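GTPase-activating protein GYP1 (Saccharomyces cerevisiae, PDB 1FKM) stimulates GTP hydrolysis by Ypt/Rab GTPases such as Ypt1 and Ypt7, supplying an arginine and a glutamine finger in trans through its TBC domain. Local coordinates at residues Ser9-Ile14 with Gln24-Ile29; Pro99-Tyr104 with Asp156-Asp161. All blocks are in the same frame, centred on the assembly; numbering follows the deposited sequence.

Interaction 1 of 2, residues Ser9-Ile14 with Gln24-Ile29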
# COMPACT_ATOMS: atom_id res chain seq x y z
N SER A 9 -7.83 -3.26 -23.65
CA SER A 9 -9.08 -3.78 -24.19
C SER A 9 -9.58 -5.00 -23.41
O SER A 9 -10.77 -5.15 -23.19
CB SER A 9 -8.90 -4.17 -25.66
OG SER A 9 -10.11 -4.69 -26.19
N LYS A 10 -8.66 -5.87 -23.00
CA LYS A 10 -9.03 -7.06 -22.23
C LYS A 10 -9.69 -6.64 -20.92
O LYS A 10 -10.69 -7.23 -20.51
CB LYS A 10 -7.79 -7.92 -21.94
CG LYS A 10 -7.14 -8.50 -23.18
CD LYS A 10 -5.95 -9.39 -22.82
CE LYS A 10 -6.39 -10.59 -22.00
NZ LYS A 10 -5.24 -11.44 -21.59
N PHE A 11 -9.13 -5.64 -20.26
CA PHE A 11 -9.72 -5.16 -19.02
C PHE A 11 -11.07 -4.51 -19.31
O PHE A 11 -12.02 -4.67 -18.54
CB PHE A 11 -8.79 -4.16 -18.32
CG PHE A 11 -7.71 -4.80 -17.50
CD1 PHE A 11 -6.55 -5.29 -18.10
CD2 PHE A 11 -7.86 -4.93 -16.12
CE1 PHE A 11 -5.55 -5.89 -17.33
CE2 PHE A 11 -6.87 -5.53 -15.34
CZ PHE A 11 -5.71 -6.01 -15.95
N ASP A 12 -11.16 -3.78 -20.42
CA ASP A 12 -12.41 -3.11 -20.78
C ASP A 12 -13.58 -4.09 -20.88
O ASP A 12 -14.66 -3.82 -20.36
CB ASP A 12 -12.27 -2.37 -22.12
CG ASP A 12 -11.48 -1.08 -21.99
OD1 ASP A 12 -11.75 -0.30 -21.06
OD2 ASP A 12 -10.59 -0.84 -22.84
N ASN A 13 -13.36 -5.22 -21.55
CA ASN A 13 -14.42 -6.21 -21.70
C ASN A 13 -14.77 -6.92 -20.40
O ASN A 13 -15.84 -7.50 -20.28
CB ASN A 13 -14.05 -7.22 -22.79
CG ASN A 13 -14.08 -6.60 -24.18
OD1 ASN A 13 -15.02 -5.88 -24.53
ND2 ASN A 13 -13.06 -6.88 -24.98
N ILE A 14 -13.86 -6.88 -19.43
CA ILE A 14 -14.13 -7.50 -18.14
C ILE A 14 -14.91 -6.51 -17.29
O ILE A 14 -15.83 -6.88 -16.56
CB ILE A 14 -12.82 -7.86 -17.40
CG1 ILE A 14 -12.13 -9.04 -18.09
CG2 ILE A 14 -13.12 -8.20 -15.93
CD1 ILE A 14 -10.81 -9.45 -17.46
N GLN A 24 -13.28 -13.33 -10.37
CA GLN A 24 -12.29 -14.35 -10.71
C GLN A 24 -11.46 -13.94 -11.92
O GLN A 24 -10.23 -13.97 -11.88
CB GLN A 24 -12.96 -15.69 -11.00
CG GLN A 24 -13.45 -16.44 -9.77
CD GLN A 24 -13.88 -17.86 -10.11
OE1 GLN A 24 -13.10 -18.65 -10.66
NE2 GLN A 24 -15.12 -18.20 -9.78
N ASP A 25 -12.15 -13.59 -13.00
CA ASP A 25 -11.45 -13.18 -14.21
C ASP A 25 -10.58 -11.96 -13.92
O ASP A 25 -9.43 -11.89 -14.36
CB ASP A 25 -12.44 -12.83 -15.33
CG ASP A 25 -13.23 -14.03 -15.81
OD1 ASP A 25 -12.64 -15.12 -15.95
OD2 ASP A 25 -14.45 -13.89 -16.06
N LEU A 26 -11.12 -11.02 -13.17
CA LEU A 26 -10.39 -9.80 -12.84
C LEU A 26 -9.11 -10.06 -12.04
O LEU A 26 -8.06 -9.50 -12.35
CB LEU A 26 -11.31 -8.84 -12.06
CG LEU A 26 -10.74 -7.46 -11.75
CD1 LEU A 26 -10.37 -6.74 -13.05
CD2 LEU A 26 -11.76 -6.65 -10.94
N ARG A 27 -9.20 -10.91 -11.02
CA ARG A 27 -8.04 -11.25 -10.20
C ARG A 27 -6.97 -11.94 -11.04
O ARG A 27 -5.78 -11.67 -10.90
CB ARG A 27 -8.45 -12.18 -9.07
CG ARG A 27 -9.24 -11.55 -7.95
CD ARG A 27 -9.51 -12.57 -6.84
NE ARG A 27 -8.27 -13.22 -6.41
CZ ARG A 27 -8.19 -14.14 -5.46
NH1 ARG A 27 -9.29 -14.54 -4.82
NH2 ARG A 27 -7.02 -14.67 -5.14
N GLN A 28 -7.40 -12.85 -11.90
CA GLN A 28 -6.49 -13.60 -12.75
C GLN A 28 -5.60 -12.73 -13.63
O GLN A 28 -4.38 -12.90 -13.67
CB GLN A 28 -7.28 -14.57 -13.63
CG GLN A 28 -6.46 -15.28 -14.68
CD GLN A 28 -7.29 -16.22 -15.53
OE1 GLN A 28 -8.24 -15.80 -16.19
NE2 GLN A 28 -6.94 -17.50 -15.51
N ILE A 29 -6.21 -11.78 -14.34
CA ILE A 29 -5.44 -10.91 -15.22
C ILE A 29 -4.70 -9.82 -14.46
O ILE A 29 -3.58 -9.45 -14.83
CB ILE A 29 -6.35 -10.27 -16.31
CG1 ILE A 29 -5.48 -9.51 -17.31
CG2 ILE A 29 -7.38 -9.34 -15.67
CD1 ILE A 29 -6.24 -9.02 -18.54
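Ile29 reaches from helix 24-29 into a notch formed by Lys10, Phe11 and Ile14. The aromatic contact comes first: CG2 of Ile29 lies over one face of the Phe11 ring in a CH-pi contact, 4.1 Å from the centroid. In Ile29, chi1 -173° sets CG1 anti to the backbone N, and the extended chi2 (171°) brings CD1 to 3.4 Å from Phe11 CE1, a tight approach. A beta-branched residue suits this place because CG2 takes the CZ-CE2 side of the ring while the CG1-CD1 arm reaches CE1.

Aliphatic contacts complete the interface. Ile14 CD1 meets Ile29 CG2 at 3.9 Å as the two side chains, pointing opposite ways, overlap alongside one another, while Ile14 CG2 touches Leu26 CD1 at 4.2 Å. The bent chain of Lys10 lays CE against Ile29 CD1 at 3.8 Å, lending its methylenes to the exposed border. Behind the contact, Leu26 packs on Val42, Leu45 and Leu46 of helix 39-46, and Phe11 on Ile34 and Pro35.

With axes 10.6 Å apart and running at 162°, the segments form an antiparallel helical hairpin near the N-terminus of this all-helical GAP domain, joined mainly by apolar side-chain contacts.

Interaction 2 of 2, residues Pro99-Tyr104 with Asp156-Asp161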
# COMPACT_ATOMS: atom_id res chain seq x y z
N PRO A 99 8.85 12.96 1.33
CA PRO A 99 9.51 14.24 1.05
C PRO A 99 10.16 14.32 -0.33
O PRO A 99 10.46 15.40 -0.82
CB PRO A 99 10.53 14.35 2.18
CG PRO A 99 10.86 12.91 2.48
CD PRO A 99 9.51 12.25 2.44
N HIS A 100 10.36 13.16 -0.96
CA HIS A 100 10.97 13.11 -2.28
C HIS A 100 9.96 13.29 -3.42
O HIS A 100 10.35 13.38 -4.58
CB HIS A 100 11.72 11.79 -2.46
CG HIS A 100 10.85 10.58 -2.30
ND1 HIS A 100 10.16 10.31 -1.14
CD2 HIS A 100 10.54 9.58 -3.16
CE1 HIS A 100 9.46 9.20 -1.29
NE2 HIS A 100 9.67 8.74 -2.51
N ILE A 101 8.67 13.35 -3.09
CA ILE A 101 7.62 13.51 -4.10
C ILE A 101 6.89 14.83 -3.89
O ILE A 101 6.26 15.04 -2.85
CB ILE A 101 6.59 12.34 -4.04
CG1 ILE A 101 7.32 11.00 -4.23
CG2 ILE A 101 5.54 12.51 -5.14
CD1 ILE A 101 6.44 9.79 -4.00
N PRO A 102 6.95 15.73 -4.88
CA PRO A 102 6.32 17.05 -4.84
C PRO A 102 4.85 17.07 -4.41
O PRO A 102 4.43 17.93 -3.62
CB PRO A 102 6.50 17.56 -6.26
CG PRO A 102 7.82 16.97 -6.64
CD PRO A 102 7.68 15.54 -6.15
N LEU A 103 4.08 16.13 -4.93
CA LEU A 103 2.66 16.04 -4.61
C LEU A 103 2.37 16.19 -3.12
O LEU A 103 1.43 16.88 -2.72
CB LEU A 103 2.11 14.69 -5.08
CG LEU A 103 0.64 14.39 -4.76
CD1 LEU A 103 -0.25 15.32 -5.59
CD2 LEU A 103 0.32 12.93 -5.07
N TYR A 104 3.20 15.57 -2.29
CA TYR A 104 2.97 15.59 -0.86
C TYR A 104 3.30 16.86 -0.10
O TYR A 104 3.03 16.95 1.09
CB TYR A 104 3.63 14.35 -0.23
CG TYR A 104 3.04 13.08 -0.83
CD1 TYR A 104 1.85 12.55 -0.35
CD2 TYR A 104 3.60 12.50 -1.98
CE1 TYR A 104 1.21 11.49 -1.00
CE2 TYR A 104 2.98 11.44 -2.63
CZ TYR A 104 1.78 10.94 -2.14
OH TYR A 104 1.12 9.93 -2.81
N ASP A 156 1.86 12.45 -14.72
CA ASP A 156 2.26 13.67 -14.01
C ASP A 156 1.48 13.89 -12.72
O ASP A 156 1.43 15.01 -12.19
CB ASP A 156 2.09 14.88 -14.94
CG ASP A 156 2.96 14.77 -16.18
OD1 ASP A 156 4.20 14.67 -16.04
OD2 ASP A 156 2.40 14.80 -17.30
N VAL A 157 0.89 12.83 -12.20
CA VAL A 157 0.11 12.95 -10.97
C VAL A 157 0.95 13.35 -9.77
O VAL A 157 0.45 13.96 -8.83
CB VAL A 157 -0.64 11.62 -10.66
CG1 VAL A 157 0.37 10.52 -10.30
CG2 VAL A 157 -1.65 11.84 -9.55
N GLU A 158 2.24 13.02 -9.79
CA GLU A 158 3.10 13.35 -8.65
C GLU A 158 3.62 14.78 -8.61
O GLU A 158 4.24 15.18 -7.62
CB GLU A 158 4.29 12.38 -8.58
CG GLU A 158 3.89 10.91 -8.53
CD GLU A 158 5.01 10.02 -8.02
OE1 GLU A 158 6.19 10.38 -8.21
OE2 GLU A 158 4.71 8.96 -7.42
N ILE A 159 3.36 15.56 -9.65
CA ILE A 159 3.85 16.94 -9.66
C ILE A 159 2.78 18.01 -9.80
O ILE A 159 3.09 19.20 -9.86
CB ILE A 159 4.89 17.14 -10.79
CG1 ILE A 159 4.26 16.82 -12.15
CG2 ILE A 159 6.11 16.25 -10.55
CD1 ILE A 159 5.17 17.10 -13.32
N LYS A 160 1.51 17.61 -9.83
CA LYS A 160 0.43 18.58 -9.96
C LYS A 160 -0.44 18.70 -8.71
O LYS A 160 -0.77 17.70 -8.08
CB LYS A 160 -0.45 18.21 -11.17
CG LYS A 160 0.33 18.17 -12.47
CD LYS A 160 -0.54 17.82 -13.66
CE LYS A 160 0.28 17.82 -14.94
NZ LYS A 160 -0.52 17.48 -16.15
N ASP A 161 -0.79 19.94 -8.37
CA ASP A 161 -1.64 20.21 -7.21
C ASP A 161 -3.08 19.85 -7.55
O ASP A 161 -3.67 20.44 -8.46
CB ASP A 161 -1.56 21.70 -6.85
CG ASP A 161 -2.27 22.03 -5.54
OD1 ASP A 161 -3.29 21.38 -5.21
OD2 ASP A 161 -1.82 22.96 -4.84
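With chi1 177°, Leu103 holds CG anti to its backbone N; its CD1 faces two carbonyl oxygens, Lys160 O at 3.5 Å and Val157 O at 3.6 Å. Glu158 has CG beside its own backbone N (chi1 -55°); beyond CG the chain is extended and crosses Ile101 obliquely. Its CB touches Ile101 CG2 at 3.7 Å, and carboxylate atom OE2 comes within 3.9 Å of Ile101 CD1. The aliphatic part of a glutamate can thus cover a buried isoleucine, while OE1 also touches CG2.

The loop before helix 107-123 and the loop before helix 168-186 are pinned together here, within the helical TBC domain. Leu103 N donates to Glu158 O at 2.9 Å, a bent bond with an N-H...O angle of 131°. Pro102, lacking an N-H, opens the 3-10 turn and rests CB on the same oxygen at 3.6 Å; its CG meets Ile159 CG2 at 4.3 Å on the exposed side.

Toward the interior, Leu103 packs on Leu145 of helix 133-145 and Val109 of helix 107-123. Glu158 OE2 lies close to Glu142 OE2, a pairing of like charges that would tend to raise the pKa of one carboxyl group, while Met247 touches both Ile101 and Glu158.

Overall arrangement
Interactions 1 and 2 follow one another along the chain, interaction 1 being completed in sequence before interaction 2 begins. Their centres are 30 Å apart and their nearest atoms about 18 Å, with no direct touch. Interaction 1 is local, joining neighbouring helices, its centre about 22 Å from the centre of the chain; interaction 2, its centre about 17 Å from that of the chain, brings together loops separated by 51 residues. The first rests on side-chain contacts, mostly apolar, whereas the second adds a backbone hydrogen bond. In sequence the arginine finger Arg96 closely precedes 99-104, and the glutamine finger Gln131 lies between the two segments of interaction 2, yet neither contact is at a finger.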